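Local coordinates for protein glutamate receptor 1 (Adineta vaga, PDB 4IO2) that binds L-glutamate in its extracellular ligand-binding domain, the part crystallised here, and probably works as a ligand-gated ion channel of the ionotropic glutamate receptor family, at residues A[42-47]-A[226-231]; A[84-89]-A[96-101]. One frame throughout, in Å; residues are numbered along the deposited sequence. Where two conformers were deposited one is given.

Contact 1 (A[42-47]-A[226-231])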
loop_
_atom_site.group_PDB
_atom_site.type_symbol
_atom_site.label_atom_id
_atom_site.label_comp_id
_atom_site.label_asym_id
_atom_site.label_seq_id
_atom_site.Cartn_x
_atom_site.Cartn_y
_atom_site.Cartn_z
ATOM N N LEU A 42 -18.946 4.973 -4.769
ATOM C CA LEU A 42 -20.247 4.357 -5.073
ATOM C C LEU A 42 -20.063 3.230 -6.088
ATOM O O LEU A 42 -20.679 2.161 -5.972
ATOM C CB LEU A 42 -21.217 5.412 -5.593
ATOM C CG LEU A 42 -21.814 6.371 -4.540
ATOM C CD1 LEU A 42 -22.677 5.637 -3.498
ATOM C CD2 LEU A 42 -20.754 7.230 -3.815
ATOM N N ASP A 43 -19.177 3.431 -7.069
ATOM C CA ASP A 43 -18.920 2.367 -8.025
ATOM C C ASP A 43 -18.217 1.175 -7.343
ATOM O O ASP A 43 -18.489 -0.004 -7.646
ATOM C CB ASP A 43 -18.051 2.842 -9.213
ATOM C CG ASP A 43 -18.753 3.781 -10.144
ATOM O OD1 ASP A 43 -19.973 4.035 -10.018
ATOM O OD2 ASP A 43 -18.058 4.207 -11.111
ATOM N N LEU A 44 -17.283 1.467 -6.450
ATOM C CA LEU A 44 -16.587 0.411 -5.715
ATOM C C LEU A 44 -17.593 -0.423 -4.881
ATOM O O LEU A 44 -17.512 -1.656 -4.858
ATOM C CB LEU A 44 -15.495 1.025 -4.817
ATOM C CG LEU A 44 -14.773 0.033 -3.915
ATOM C CD1 LEU A 44 -14.115 -1.112 -4.700
ATOM C CD2 LEU A 44 -13.786 0.756 -3.049
ATOM N N ILE A 45 -18.531 0.238 -4.190
ATOM C CA ILE A 45 -19.537 -0.475 -3.420
ATOM C C ILE A 45 -20.310 -1.434 -4.340
ATOM O O ILE A 45 -20.585 -2.555 -3.964
ATOM C CB ILE A 45 -20.495 0.525 -2.732
ATOM C CG1 ILE A 45 -19.764 1.224 -1.582
ATOM C CG2 ILE A 45 -21.750 -0.152 -2.223
ATOM C CD1 ILE A 45 -20.453 2.523 -1.079
ATOM N N GLU A 46 -20.696 -0.983 -5.522
ATOM C CA GLU A 46 -21.398 -1.846 -6.455
ATOM C C GLU A 46 -20.558 -3.053 -6.904
ATOM O O GLU A 46 -21.072 -4.169 -6.997
ATOM C CB GLU A 46 -21.881 -1.040 -7.657
ATOM C CG GLU A 46 -22.636 -1.842 -8.702
ATOM C CD GLU A 46 -23.832 -2.599 -8.136
ATOM O OE1 GLU A 46 -24.365 -2.207 -7.071
ATOM O OE2 GLU A 46 -24.238 -3.599 -8.768
ATOM N N TYR A 47 -19.269 -2.858 -7.185
ATOM C CA TYR A 47 -18.428 -3.988 -7.589
ATOM C C TYR A 47 -18.316 -4.977 -6.435
ATOM O O TYR A 47 -18.412 -6.193 -6.623
ATOM C CB TYR A 47 -17.013 -3.511 -7.931
ATOM C CG TYR A 47 -16.817 -3.007 -9.341
ATOM C CD1 TYR A 47 -16.834 -3.876 -10.415
ATOM C CD2 TYR A 47 -16.566 -1.657 -9.598
ATOM C CE1 TYR A 47 -16.624 -3.418 -11.695
ATOM C CE2 TYR A 47 -16.358 -1.198 -10.892
ATOM C CZ TYR A 47 -16.396 -2.082 -11.933
ATOM O OH TYR A 47 -16.199 -1.681 -13.252
ATOM N N LEU A 226 -8.649 -7.598 -2.787
ATOM C CA LEU A 226 -7.407 -8.017 -3.464
ATOM C C LEU A 226 -7.728 -8.567 -4.855
ATOM O O LEU A 226 -6.984 -8.370 -5.776
ATOM C CB LEU A 226 -6.704 -9.042 -2.598
ATOM C CG LEU A 226 -6.065 -8.424 -1.349
ATOM C CD1 LEU A 226 -5.723 -9.505 -0.309
ATOM C CD2 LEU A 226 -4.833 -7.627 -1.736
ATOM N N SER A 227 -8.852 -9.247 -5.011
ATOM C CA SER A 227 -9.274 -9.714 -6.314
ATOM C C SER A 227 -9.589 -8.536 -7.241
ATOM O O SER A 227 -9.202 -8.564 -8.416
ATOM C CB SER A 227 -10.492 -10.634 -6.189
ATOM O OG SER A 227 -10.897 -11.041 -7.466
ATOM N N LEU A 228 -10.271 -7.498 -6.740
ATOM C CA LEU A 228 -10.489 -6.308 -7.566
ATOM C C LEU A 228 -9.177 -5.644 -7.960
ATOM O O LEU A 228 -9.049 -5.103 -9.067
ATOM C CB LEU A 228 -11.386 -5.292 -6.850
ATOM C CG LEU A 228 -12.843 -5.678 -6.559
ATOM C CD1 LEU A 228 -13.585 -4.522 -5.927
ATOM C CD2 LEU A 228 -13.572 -6.133 -7.841
ATOM N N ARG A 229 -8.194 -5.651 -7.069
ATOM C CA ARG A 229 -6.877 -5.127 -7.386
ATOM C C ARG A 229 -6.248 -5.947 -8.528
ATOM O O ARG A 229 -5.840 -5.400 -9.581
ATOM C CB ARG A 229 -6.022 -5.166 -6.092
ATOM C CG ARG A 229 -4.581 -4.577 -6.171
ATOM C CD ARG A 229 -3.686 -4.980 -4.947
ATOM N NE ARG A 229 -4.055 -4.272 -3.724
ATOM C CZ ARG A 229 -3.385 -4.320 -2.577
ATOM N NH1 ARG A 229 -2.280 -5.035 -2.447
ATOM N NH2 ARG A 229 -3.842 -3.648 -1.536
ATOM N N GLU A 230 -6.194 -7.258 -8.339
ATOM C CA GLU A 230 -5.489 -8.148 -9.253
ATOM C C GLU A 230 -6.085 -8.119 -10.646
ATOM O O GLU A 230 -5.344 -8.200 -11.629
ATOM C CB GLU A 230 -5.499 -9.583 -8.687
ATOM C CG GLU A 230 -4.562 -9.698 -7.494
ATOM C CD GLU A 230 -4.829 -10.857 -6.558
ATOM O OE1 GLU A 230 -5.576 -11.772 -6.901
ATOM O OE2 GLU A 230 -4.356 -10.783 -5.400
ATOM N N THR A 231 -7.412 -8.057 -10.739
ATOM C CA THR A 231 -8.116 -8.051 -12.027
ATOM C C THR A 231 -8.216 -6.673 -12.701
ATOM O O THR A 231 -8.795 -6.547 -13.780
ATOM C CB THR A 231 -9.521 -8.712 -11.892
ATOM O OG1 THR A 231 -10.355 -7.930 -10.997
ATOM C CG2 THR A 231 -9.377 -10.173 -11.373
#

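Contact 2 (A[84-89]-A[96-101]). With GLU (glutamic acid), chain E.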
loop_
_atom_site.group_PDB
_atom_site.type_symbol
_atom_site.label_atom_id
_atom_site.label_comp_id
_atom_site.label_asym_id
_atom_site.label_seq_id
_atom_site.Cartn_x
_atom_site.Cartn_y
_atom_site.Cartn_z
ATOM N N GLY A 84 -14.028 5.299 1.854
ATOM C CA GLY A 84 -13.704 6.593 1.319
ATOM C C GLY A 84 -12.209 6.776 1.210
ATOM O O GLY A 84 -11.397 5.833 1.256
ATOM N N ASP A 85 -11.812 8.033 1.033
ATOM C CA ASP A 85 -10.400 8.443 1.024
ATOM C C ASP A 85 -9.929 8.614 2.465
ATOM O O ASP A 85 -9.642 9.716 2.903
ATOM C CB ASP A 85 -10.191 9.728 0.202
ATOM C CG ASP A 85 -11.144 10.888 0.539
ATOM O OD1 ASP A 85 -12.205 10.702 1.140
ATOM O OD2 ASP A 85 -10.819 12.047 0.128
ATOM N N ILE A 86 -9.889 7.478 3.187
ATOM C CA ILE A 86 -9.633 7.453 4.617
ATOM C C ILE A 86 -8.264 6.847 4.860
ATOM O O ILE A 86 -8.013 5.669 4.564
ATOM C CB ILE A 86 -10.698 6.618 5.353
ATOM C CG1 ILE A 86 -12.121 7.109 5.049
ATOM C CG2 ILE A 86 -10.476 6.656 6.823
ATOM C CD1 ILE A 86 -13.207 6.095 5.407
ATOM N N THR A 87 -7.338 7.686 5.336
ATOM C CA THR A 87 -5.983 7.255 5.565
ATOM C C THR A 87 -5.842 6.289 6.737
ATOM O O THR A 87 -6.371 6.516 7.822
ATOM C CB THR A 87 -5.072 8.470 5.765
ATOM O OG1 THR A 87 -5.225 9.355 4.650
ATOM C CG2 THR A 87 -3.585 8.079 5.890
ATOM N N VAL A 88 -5.084 5.217 6.530
ATOM C CA VAL A 88 -4.764 4.245 7.587
ATOM C C VAL A 88 -3.667 4.856 8.435
ATOM O O VAL A 88 -2.577 5.180 7.942
ATOM C CB VAL A 88 -4.309 2.932 6.961
ATOM C CG1 VAL A 88 -4.024 1.924 8.067
ATOM C CG2 VAL A 88 -5.386 2.402 5.992
ATOM N N THR A 89 -3.942 5.088 9.709
ATOM C CA THR A 89 -2.955 5.666 10.625
ATOM C C THR A 89 -2.846 4.826 11.889
ATOM O O THR A 89 -3.745 4.111 12.250
ATOM C CB THR A 89 -3.283 7.105 11.076
ATOM O OG1 THR A 89 -4.395 7.061 11.949
ATOM C CG2 THR A 89 -3.598 8.046 9.880
ATOM N N VAL A 96 -10.055 1.023 15.454
ATOM C CA VAL A 96 -10.746 0.327 14.374
ATOM C C VAL A 96 -9.735 -0.532 13.644
ATOM O O VAL A 96 -8.502 -0.325 13.756
ATOM C CB VAL A 96 -11.391 1.297 13.358
ATOM C CG1 VAL A 96 -12.502 2.140 14.007
ATOM C CG2 VAL A 96 -10.369 2.206 12.667
ATOM N N ALA A 97 -10.233 -1.462 12.829
ATOM C CA ALA A 97 -9.376 -2.154 11.859
ATOM C C ALA A 97 -9.544 -1.557 10.475
ATOM O O ALA A 97 -10.470 -0.791 10.204
ATOM C CB ALA A 97 -9.613 -3.687 11.869
ATOM N N PHE A 98 -8.612 -1.904 9.586
ATOM C CA PHE A 98 -8.711 -1.488 8.205
ATOM C C PHE A 98 -8.559 -2.689 7.309
ATOM O O PHE A 98 -7.756 -3.580 7.567
ATOM C CB PHE A 98 -7.632 -0.464 7.869
ATOM C CG PHE A 98 -7.805 0.870 8.532
ATOM C CD1 PHE A 98 -7.222 1.137 9.756
ATOM C CD2 PHE A 98 -8.501 1.879 7.898
ATOM C CE1 PHE A 98 -7.317 2.388 10.320
ATOM C CE2 PHE A 98 -8.587 3.119 8.443
ATOM C CZ PHE A 98 -8.027 3.378 9.666
ATOM N N SER A 99 -9.292 -2.681 6.217
ATOM C CA SER A 99 -9.111 -3.647 5.157
ATOM C C SER A 99 -7.753 -3.489 4.494
ATOM O O SER A 99 -7.058 -2.509 4.672
ATOM C CB SER A 99 -10.195 -3.465 4.088
ATOM O OG SER A 99 -9.963 -2.331 3.259
ATOM N N ASN A 100 -7.394 -4.458 3.668
ATOM C CA ASN A 100 -6.265 -4.287 2.778
ATOM C C ASN A 100 -6.529 -3.030 1.975
ATOM O O ASN A 100 -7.679 -2.649 1.707
ATOM C CB ASN A 100 -6.106 -5.518 1.877
ATOM C CG ASN A 100 -5.702 -6.728 2.655
ATOM O OD1 ASN A 100 -6.441 -7.692 2.748
ATOM N ND2 ASN A 100 -4.517 -6.680 3.248
ATOM N N SER A 101 -5.452 -2.365 1.591
ATOM C CA SER A 101 -5.537 -1.056 0.968
ATOM C C SER A 101 -6.315 -1.072 -0.344
ATOM O O SER A 101 -6.149 -2.008 -1.163
ATOM C CB SER A 101 -4.114 -0.564 0.687
ATOM O OG SER A 101 -4.055 0.491 -0.282
HETATM N N GLU E . -7.362 11.049 3.833
HETATM C CA GLU E . -7.407 12.074 4.880
HETATM C C GLU E . -7.731 11.436 6.228
HETATM O O GLU E . -8.160 10.253 6.255
HETATM C CB GLU E . -8.433 13.172 4.585
HETATM C CG GLU E . -8.257 13.925 3.261
HETATM C CD GLU E . -7.044 14.852 3.183
HETATM O OE1 GLU E . -6.381 15.039 4.201
HETATM O OE2 GLU E . -6.817 15.449 2.098
HETATM O OXT GLU E . -7.543 12.108 7.270
#

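Contact 1 (A[42-47]-A[226-231])
Apolar contact alone joins the two helical segments: CD1 of L228 lies 3.7 Å from CD1 of L44 and 4.1 Å from CB of Y47. One methyl group thus fills the angle between two side chains three positions apart on helix 40-52. L44 and L228 cross obliquely, and the methyl of L44 arrives there because its CG stands anti to the backbone N (chi1 175°), which swings CD1 nearer to the facing helix than the direction of its CB would suggest. Y47 contributes its CB, while its ring leads away from L228, and the side chain also touches I233 and L237 of helix 233-242. Between the two segments the nearest CA atoms, those of Y47 and L228, are 8.3 Å apart, and 115 Å² is buried in all, a small contact carried by side chains. L228 also packs on L48 and K51, so its side chain sits against more of helix 40-52 than the segment 42-47 itself.

No hydrogen bond crosses between the two segments; polar bonds run within 226-231 and to neighbouring parts of the chain. The O of S227 accepts two bonds from T231, one from its OG1 at 2.9 Å and one from its N at 3.0 Å, reaching it from opposite faces of the carbonyl plane. S227 OG is hydrogen-bonded to K51 NZ, a polar tie between the two helices beside the leucine contact. D43 OD2 takes a salt bridge from K240 and a hydrogen bond from W241, tying helix 40-52 to helix 233-242.

This is helix-helix packing through buried leucines within one lobe of the periplasmic-binding-protein-like, two-lobed ligand-binding domain.

Contact 2 (A[84-89]-A[96-101])
V88 lies over one face of the F98 ring, its CG2 4.0 Å from the ring centroid and 25° off the normal, a CH-pi contact displaced toward the rim. Its CG1 reaches the same ring, 3.7 Å from F98 CD1, so both methyls bear on it. F98 CG stands anti to its own carbonyl carbon (chi1 -69°), which carries the ring toward 84-89. I86 CG2 comes in at the ring edge, 4.3 Å from F98 CE2. With the F98 ring cut back to an alanine, the V88 methyls would probably lose the aromatic face they rest on, and a gap would open beside I86.

On the pocket side, the backbone of D85 and T87 and the T87 hydroxyl bond the ligand, together with R92, R136, A140 and D180. T87 N donates to O of the bound glutamate at 2.8 Å, nearly straight at 168°, while the ligand amino group donates to D85 O and to T87 OG1, each at 2.8 Å.

Further out, D85, the central residue of an inverse gamma turn, has its carboxylate held by Y67 OH at OD1 and S17 OG at OD2. T87 O accepts from R92 NH1, and R92 also touches F98. T89 is the N-cap of helix 90-93, its OG1 bonded to R92 N. Backbone bonds from I86 to G208 and from S99 to I209 link both segments to strand 200-211. Such an amino-acid-binding loop leading into the arginine-bearing helix is characteristic of the ionotropic glutamate receptor ligand-binding domain.

How the contacts relate
Contact 1 and contact 2 have centres 15 Å apart and meet directly: R229 NH2 and S101 O, 2.9 Å apart, form a probable hydrogen bond, and CD1 of L226 packs against N100. Helix 218-230 therefore connects the helix packing of contact 1 with the loop and strand of contact 2. Their distance from the ligand differs sharply. D85 and T87 of contact 2 bond it directly, whereas the L44 side chain lies about 14 Å from the glutamate and about 10 Å from the side chain of D85. Both contacts also border the second subunit, where E230 bonds to S90 of that chain and V88 packs on its N100.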